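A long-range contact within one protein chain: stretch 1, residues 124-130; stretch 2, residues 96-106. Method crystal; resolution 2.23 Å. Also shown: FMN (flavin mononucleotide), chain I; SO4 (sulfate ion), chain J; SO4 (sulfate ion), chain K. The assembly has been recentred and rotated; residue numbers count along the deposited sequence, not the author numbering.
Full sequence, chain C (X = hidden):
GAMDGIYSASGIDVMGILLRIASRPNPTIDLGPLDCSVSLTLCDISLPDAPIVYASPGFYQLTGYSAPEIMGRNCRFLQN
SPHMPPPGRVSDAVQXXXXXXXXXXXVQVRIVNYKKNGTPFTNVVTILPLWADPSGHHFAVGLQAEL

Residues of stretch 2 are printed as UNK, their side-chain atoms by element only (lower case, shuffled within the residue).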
ATOM      1  N   VAL C 124      -8.695 -11.524   9.470  1.00 26.57           N
ATOM      2  CA  VAL C 124      -9.077 -10.398  10.333  1.00 28.29           C
ATOM      3  C   VAL C 124      -9.407  -9.164   9.468  1.00 32.00           C
ATOM      4  O   VAL C 124      -8.519  -8.405   8.995  1.00 24.10           O
ATOM      5  CB  VAL C 124      -8.053 -10.079  11.421  1.00 22.34           C
ATOM      6  CG1 VAL C 124      -8.561  -8.986  12.340  1.00 29.64           C
ATOM      7  CG2 VAL C 124      -7.692 -11.348  12.216  1.00 36.71           C
ATOM      8  N   VAL C 125     -10.715  -8.985   9.284  1.00 31.62           N
ATOM      9  CA  VAL C 125     -11.259  -7.981   8.385  1.00 25.82           C
ATOM     10  C   VAL C 125     -11.657  -6.780   9.160  1.00 27.47           C
ATOM     11  O   VAL C 125     -12.378  -6.869  10.163  1.00 32.72           O
ATOM     12  CB  VAL C 125     -12.518  -8.500   7.661  1.00 28.68           C
ATOM     13  CG1 VAL C 125     -13.054  -7.446   6.745  1.00 26.82           C
ATOM     14  CG2 VAL C 125     -12.217  -9.786   6.872  1.00 28.67           C
ATOM     15  N   THR C 126     -11.216  -5.637   8.692  1.00 20.12           N
ATOM     16  CA  THR C 126     -11.640  -4.353   9.251  1.00 27.10           C
ATOM     17  C   THR C 126     -12.265  -3.531   8.139  1.00 31.30           C
ATOM     18  O   THR C 126     -11.661  -3.383   7.081  1.00 29.49           O
ATOM     19  CB  THR C 126     -10.440  -3.509   9.734  1.00 34.69           C
ATOM     20  OG1 THR C 126      -9.684  -4.245  10.683  1.00 30.86           O
ATOM     21  CG2 THR C 126     -10.911  -2.196  10.344  1.00 34.63           C
ATOM     22  N   ILE C 127     -13.420  -2.932   8.394  1.00 25.12           N
ATOM     23  CA  ILE C 127     -14.078  -2.136   7.397  1.00 20.86           C
ATOM     24  C   ILE C 127     -14.256  -0.748   7.923  1.00 27.70           C
ATOM     25  O   ILE C 127     -14.787  -0.539   9.014  1.00 32.91           O
ATOM     26  CB  ILE C 127     -15.429  -2.798   6.992  1.00 29.95           C
ATOM     27  CG1 ILE C 127     -15.142  -4.231   6.551  1.00 26.07           C
ATOM     28  CG2 ILE C 127     -16.108  -1.990   5.892  1.00 30.07           C
ATOM     29  CD1 ILE C 127     -16.305  -5.118   6.318  1.00 26.65           C
ATOM     30  N   LEU C 128     -13.783   0.215   7.157  1.00 27.49           N
ATOM     31  CA  LEU C 128     -13.903   1.608   7.521  1.00 39.97           C
ATOM     32  C   LEU C 128     -14.696   2.401   6.475  1.00 39.97           C
ATOM     33  O   LEU C 128     -14.587   2.152   5.286  1.00 37.21           O
ATOM     34  CB  LEU C 128     -12.500   2.199   7.702  1.00 31.11           C
ATOM     35  CG  LEU C 128     -11.650   1.407   8.710  1.00 33.86           C
ATOM     36  CD1 LEU C 128     -10.744   0.377   8.056  1.00 39.28           C
ATOM     37  CD2 LEU C 128     -10.837   2.353   9.520  1.00 41.88           C
ATOM     38  N   PRO C 129     -15.497   3.370   6.928  1.00 37.26           N
ATOM     39  CA  PRO C 129     -16.238   4.302   6.079  1.00 37.63           C
ATOM     40  C   PRO C 129     -15.396   5.462   5.566  1.00 49.91           C
ATOM     41  O   PRO C 129     -14.533   5.953   6.288  1.00 43.36           O
ATOM     42  CB  PRO C 129     -17.278   4.870   7.042  1.00 51.64           C
ATOM     43  CG  PRO C 129     -16.526   4.897   8.382  1.00 31.76           C
ATOM     44  CD  PRO C 129     -15.803   3.567   8.357  1.00 37.72           C
ATOM     45  N   LEU C 130     -15.669   5.904   4.339  1.00 48.22           N
ATOM     46  CA  LEU C 130     -15.140   7.164   3.829  1.00 52.20           C
ATOM     47  C   LEU C 130     -16.230   8.235   3.797  1.00 57.20           C
ATOM     48  O   LEU C 130     -17.392   7.958   4.097  1.00 61.70           O
ATOM     49  CB  LEU C 130     -14.605   6.982   2.406  1.00 51.67           C
ATOM     50  CG  LEU C 130     -13.106   6.771   2.300  1.00 51.06           C
ATOM     51  CD1 LEU C 130     -12.685   5.608   3.216  1.00 49.35           C
ATOM     52  CD2 LEU C 130     -12.689   6.543   0.829  1.00 43.47           C
ATOM     53  N   UNK C  96     -22.652  -8.604  11.693  1.00 29.49           N
ATOM     54  CA  UNK C  96     -21.917  -7.472  12.262  1.00 33.33           C
ATOM     55  C   UNK C  96     -21.359  -6.627  11.093  1.00 28.00           C
ATOM     56  O   UNK C  96     -21.542  -5.414  11.064  1.00 30.11           O
ATOM     57  c   UNK C  96     -19.261  -7.376  15.180  1.00 48.86           C
ATOM     58  c   UNK C  96     -20.804  -7.961  13.194  1.00 42.13           C
ATOM     59  o   UNK C  96     -18.692  -6.428  15.765  1.00 54.36           O
ATOM     60  o   UNK C  96     -18.796  -8.547  15.186  1.00 32.32           O
ATOM     61  c   UNK C  96     -20.565  -7.056  14.411  1.00 52.25           C
ATOM     62  N   UNK C  97     -20.725  -7.269  10.112  1.00 23.04           N
ATOM     63  CA  UNK C  97     -20.202  -6.508   8.974  1.00 29.64           C
ATOM     64  C   UNK C  97     -21.374  -5.804   8.252  1.00 28.94           C
ATOM     65  O   UNK C  97     -21.331  -4.603   7.999  1.00 22.41           O
ATOM     66  c   UNK C  97     -18.029  -7.759   8.489  1.00 25.85           C
ATOM     67  s   UNK C  97     -17.044  -8.715   7.318  1.00 26.69           S
ATOM     68  c   UNK C  97     -19.451  -7.423   8.018  1.00 32.92           C
ATOM     69  c   UNK C  97     -17.995 -10.197   7.104  1.00 23.03           C
ATOM     70  N   UNK C  98     -22.458  -6.556   8.030  1.00 29.00           N
ATOM     71  CA  UNK C  98     -23.613  -6.060   7.304  1.00 31.49           C
ATOM     72  C   UNK C  98     -24.185  -4.818   7.946  1.00 32.84           C
ATOM     73  O   UNK C  98     -24.501  -3.820   7.259  1.00 24.24           O
ATOM     74  n   UNK C  98     -26.376 -10.526   6.887  1.00 34.25           N
ATOM     75  c   UNK C  98     -26.788  -7.848   6.018  1.00 31.15           C
ATOM     76  c   UNK C  98     -24.682  -7.143   7.209  1.00 32.17           C
ATOM     77  n   UNK C  98     -27.356  -8.455   7.207  1.00 37.73           N
ATOM     78  c   UNK C  98     -25.861  -6.713   6.392  1.00 29.40           C
ATOM     79  n   UNK C  98     -27.692 -10.133   8.718  1.00 44.28           N
ATOM     80  c   UNK C  98     -27.130  -9.701   7.604  1.00 38.71           C
ATOM     81  N   UNK C  99     -24.267  -4.872   9.273  1.00 30.25           N
ATOM     82  CA  UNK C  99     -24.950  -3.852  10.049  1.00 32.95           C
ATOM     83  C   UNK C  99     -24.029  -2.671  10.184  1.00 26.99           C
ATOM     84  O   UNK C  99     -24.438  -1.510  10.105  1.00 34.72           O
ATOM     85  c   UNK C  99     -26.928  -6.321  12.090  1.00 60.42           C
ATOM     86  n   UNK C  99     -29.966  -7.984  13.331  1.00 53.85           N
ATOM     87  c   UNK C  99     -28.669  -7.720  13.159  1.00 60.75           C
ATOM     88  n   UNK C  99     -27.756  -8.461  13.794  1.00 62.25           N
ATOM     89  c   UNK C  99     -25.345  -4.399  11.426  1.00 44.71           C
ATOM     90  n   UNK C  99     -28.307  -6.711  12.362  1.00 62.75           N
ATOM     91  c   UNK C  99     -26.812  -4.893  11.514  1.00 53.96           C
ATOM     92  N   UNK C 100     -22.754  -2.956  10.318  1.00 28.03           N
ATOM     93  CA  UNK C 100     -21.784  -1.876  10.436  1.00 33.74           C
ATOM     94  C   UNK C 100     -21.721  -1.082   9.134  1.00 29.23           C
ATOM     95  O   UNK C 100     -21.806   0.161   9.126  1.00 31.19           O
ATOM     96  c   UNK C 100     -20.464  -2.446  10.781  1.00 34.42           C
ATOM     97  N   UNK C 101     -21.662  -1.816   8.027  1.00 29.63           N
ATOM     98  CA  UNK C 101     -21.548  -1.188   6.699  1.00 33.32           C
ATOM     99  C   UNK C 101     -22.728  -0.251   6.525  1.00 40.32           C
ATOM    100  O   UNK C 101     -22.569   0.904   6.108  1.00 34.82           O
ATOM    101  c   UNK C 101     -20.185  -2.935   5.518  1.00 25.68           C
ATOM    102  c   UNK C 101     -20.176  -4.199   4.697  1.00 24.16           C
ATOM    103  c   UNK C 101     -21.545  -2.240   5.583  1.00 30.55           C
ATOM    104  c   UNK C 101     -21.902  -1.594   4.241  1.00 35.52           C
ATOM    105  N   UNK C 102     -23.899  -0.763   6.906  1.00 33.76           N
ATOM    106  CA  UNK C 102     -25.175  -0.057   6.786  1.00 38.40           C
ATOM    107  C   UNK C 102     -25.227   1.221   7.654  1.00 38.02           C
ATOM    108  O   UNK C 102     -25.719   2.257   7.219  1.00 36.52           O
ATOM    109  c   UNK C 102     -27.587  -0.445   7.605  1.00 42.00           C
ATOM    110  n   UNK C 102     -28.703  -2.681   7.298  1.00 36.54           N
ATOM    111  c   UNK C 102     -29.244  -3.846   7.654  1.00 32.49           C
ATOM    112  c   UNK C 102     -28.530  -1.538   8.198  1.00 34.59           C
ATOM    113  c   UNK C 102     -26.322  -1.042   7.101  1.00 35.02           C
ATOM    114  n   UNK C 102     -29.367  -4.833   6.756  1.00 30.27           N
ATOM    115  n   UNK C 102     -29.645  -4.043   8.907  1.00 43.82           N
ATOM    116  N   UNK C 103     -24.657   1.164   8.851  1.00 45.18           N
ATOM    117  CA  UNK C 103     -24.583   2.339   9.710  1.00 45.65           C
ATOM    118  C   UNK C 103     -23.353   3.252   9.435  1.00 50.63           C
ATOM    119  O   UNK C 103     -23.122   4.226  10.145  1.00 44.12           O
ATOM    120  c   UNK C 103     -24.595   1.894  11.172  1.00 47.31           C
ATOM    121  N   UNK C 104     -22.579   2.969   8.392  1.00 51.28           N
ATOM    122  CA  UNK C 104     -21.312   3.687   8.170  1.00 43.78           C
ATOM    123  C   UNK C 104     -20.424   3.652   9.417  1.00 42.70           C
ATOM    124  O   UNK C 104     -19.803   4.649   9.768  1.00 46.29           O
ATOM    125  n   UNK C 104     -22.584   6.471   5.903  1.00 70.31           N
ATOM    126  c   UNK C 104     -23.342   6.284   4.836  1.00 68.29           C
ATOM    127  c   UNK C 104     -22.383   5.265   6.533  1.00 60.30           C
ATOM    128  n   UNK C 104     -23.636   4.998   4.755  1.00 60.68           N
ATOM    129  c   UNK C 104     -21.564   5.130   7.769  1.00 50.42           C
ATOM    130  c   UNK C 104     -23.050   4.340   5.804  1.00 58.36           C
ATOM    131  N   UNK C 105     -20.381   2.503  10.085  1.00 45.84           N
ATOM    132  CA  UNK C 105     -19.586   2.341  11.284  1.00 44.12           C
ATOM    133  C   UNK C 105     -18.376   1.483  10.999  1.00 42.86           C
ATOM    134  O   UNK C 105     -18.477   0.452  10.324  1.00 39.35           O
ATOM    135  c   UNK C 105     -20.383   1.635  12.392  1.00 46.91           C
ATOM    136  c   UNK C 105     -22.374   1.607  13.907  1.00 65.01           C
ATOM    137  c   UNK C 105     -21.407   2.475  13.131  1.00 55.12           C
ATOM    138  o   UNK C 105     -22.214   0.378  13.962  1.00 64.10           O
ATOM    139  n   UNK C 105     -23.388   2.229  14.504  1.00 67.50           N
ATOM    140  N   UNK C 106     -17.253   1.892  11.578  1.00 35.49           N
ATOM    141  CA  UNK C 106     -16.057   1.068  11.641  1.00 45.09           C
ATOM    142  C   UNK C 106     -16.457  -0.240  12.237  1.00 37.75           C
ATOM    143  O   UNK C 106     -17.313  -0.268  13.115  1.00 37.57           O
ATOM    144  o   UNK C 106     -12.812   3.034  13.862  1.00 47.39           O
ATOM    145  c   UNK C 106     -13.543   3.666  13.043  1.00 51.25           C
ATOM    146  o   UNK C 106     -13.654   4.916  13.009  1.00 47.87           O
ATOM    147  c   UNK C 106     -15.020   1.693  12.577  1.00 42.70           C
ATOM    148  c   UNK C 106     -14.334   2.891  12.004  1.00 57.05           C
TER
HETATM  149  N1  FMN I5201     -16.449 -10.250   3.928  1.00 29.08           N
HETATM  150  C2  FMN I5201     -15.558 -11.287   4.110  1.00 32.35           C
HETATM  151  O2  FMN I5201     -15.960 -12.402   4.436  1.00 31.55           O
HETATM  152  N3  FMN I5201     -14.196 -11.078   3.908  1.00 28.33           N
HETATM  153  C4  FMN I5201     -13.705  -9.848   3.544  1.00 31.35           C
HETATM  154  O4  FMN I5201     -12.499  -9.715   3.360  1.00 24.07           O
HETATM  155  C4A FMN I5201     -14.600  -8.785   3.355  1.00 37.12           C
HETATM  156  N5  FMN I5201     -14.141  -7.533   2.966  1.00 27.20           N
HETATM  157  C5A FMN I5201     -15.018  -6.499   2.801  1.00 26.15           C
HETATM  158  C6  FMN I5201     -14.512  -5.267   2.434  1.00 23.73           C
HETATM  159  C7  FMN I5201     -15.368  -4.198   2.224  1.00 28.87           C
HETATM  160  C7M FMN I5201     -14.770  -2.881   1.839  1.00 22.78           C
HETATM  161  C8  FMN I5201     -16.760  -4.376   2.401  1.00 27.27           C
HETATM  162  C8M FMN I5201     -17.699  -3.217   2.179  1.00 20.67           C
HETATM  163  C9  FMN I5201     -17.258  -5.626   2.793  1.00 25.62           C
HETATM  164  C9A FMN I5201     -16.393  -6.695   2.991  1.00 27.19           C
HETATM  165  N10 FMN I5201     -16.862  -7.959   3.366  1.00 31.76           N
HETATM  166  C10 FMN I5201     -15.970  -8.998   3.548  1.00 30.28           C
HETATM  167  C1' FMN I5201     -18.314  -8.273   3.658  1.00 24.59           C
HETATM  168  C2' FMN I5201     -19.240  -8.605   2.511  1.00 27.07           C
HETATM  169  O2' FMN I5201     -18.826  -7.891   1.370  1.00 23.79           O
HETATM  170  C3' FMN I5201     -20.698  -8.299   2.963  1.00 26.52           C
HETATM  171  O3' FMN I5201     -20.825  -6.940   3.368  1.00 24.30           O
HETATM  172  C4' FMN I5201     -21.110  -9.217   4.138  1.00 29.40           C
HETATM  173  O4' FMN I5201     -21.141 -10.548   3.669  1.00 25.65           O
HETATM  174  C5' FMN I5201     -22.449  -8.822   4.788  1.00 27.39           C
HETATM  175  O5' FMN I5201     -23.443  -8.643   3.795  1.00 24.84           O
HETATM  176  P   FMN I5201     -24.327  -9.868   3.285  1.00 30.39           P
HETATM  177  O1P FMN I5201     -25.179  -9.303   2.159  1.00 33.69           O
HETATM  178  O2P FMN I5201     -23.565 -11.034   2.754  1.00 27.14           O
HETATM  179  O3P FMN I5201     -25.199 -10.336   4.403  1.00 32.34           O
HETATM  180  S   SO4 J5202     -30.414  -7.864   9.385  1.00 53.27           S
HETATM  181  O1  SO4 J5202     -30.161  -9.079  10.153  1.00 52.35           O
HETATM  182  O2  SO4 J5202     -30.268  -8.145   7.958  1.00 46.26           O
HETATM  183  O3  SO4 J5202     -29.616  -6.739   9.863  1.00 46.58           O
HETATM  184  O4  SO4 J5202     -31.792  -7.467   9.554  1.00 47.54           O
HETATM  185  S   SO4 K5203     -28.235  -4.892   3.335  1.00 69.99           S
HETATM  186  O1  SO4 K5203     -28.634  -6.111   4.014  1.00 54.04           O
HETATM  187  O2  SO4 K5203     -27.437  -5.334   2.206  1.00 39.80           O
HETATM  188  O3  SO4 K5203     -29.341  -4.101   2.832  1.00 47.17           O
HETATM  189  O4  SO4 K5203     -27.540  -4.070   4.292  1.00 33.67           O

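Position 96 has three side-chain carbons, the third carrying two oxygens. It lies out of reach of stretch 1. This is Glu96.

Position 97 has two carbons, a sulfur and one more carbon, unbranched. The sulfur lies 3.8 Å from Ile127 CD1 and 4.2 Å from Val125 CG1. This is Met97. Its CE is 3.5 Å from FMN N1, so the side chain meets both the strand and the flavin.

Position 98 has three carbons, a nitrogen, then a carbon with two more nitrogens. Its CA-to-CB bond points away from stretch 1. This is Arg98. NH1 donates to FMN O3P at 2.8 Å.

Position 99 repeats that pattern of three carbons and a guanidinium, and touches nothing on stretch 1. This is Arg99.

Position 100 has one carbon. It points toward stretch 1, but its CB stays 6.2 Å from Ile127 O. This is Ala100.

Position 101 has four carbons, forked at the first, with one arm two carbons long. The longer arm approaches Ile127. This is Ile101. Its CG1 is 4.2 Å from Ile127 CG2, and its CD1 is 3.1 Å from FMN O3'.

Position 102 is a third chain of three carbons and a guanidinium, out of reach of stretch 1. This is Arg102.

Position 103 has one carbon and makes no contact. This is Ala103.

Position 104 has one carbon, then a five-membered ring of three carbons and two nitrogens. Its backbone O is 3.6 Å from Pro129 CG. This is His104. Its positive phi belongs to a Schellman motif; His104 N bonds back to Ile101 O at 3.1 Å.

Position 105 has three carbons, the third carrying one oxygen and one nitrogen. Its CA-to-CB bond points away from stretch 1. This is Gln105. Its N bonds back to Ala100 O at 2.9 Å, the second bond of the motif.

Position 106 has three carbons, the third carrying two oxygens. Its second carbon is 4.0 Å from Pro129 CD. This is Glu106. Both carboxylate oxygens are hydrogen-bonded elsewhere in the structure.

The strand and helix run nearly parallel, at 13°. Met97 and Ile101 pack on Val125 and Ile127 beside the flavin. After the helix, the chain turns to the strand: Pro129 meets His104 and Glu106, and Glu106 CA makes a CA-H...O contact with Ile127 O at 3.3 Å. No hydrogen bond crosses, so packing carries the contact.

Stretch 2 96-106: EMRRAIRAHQE
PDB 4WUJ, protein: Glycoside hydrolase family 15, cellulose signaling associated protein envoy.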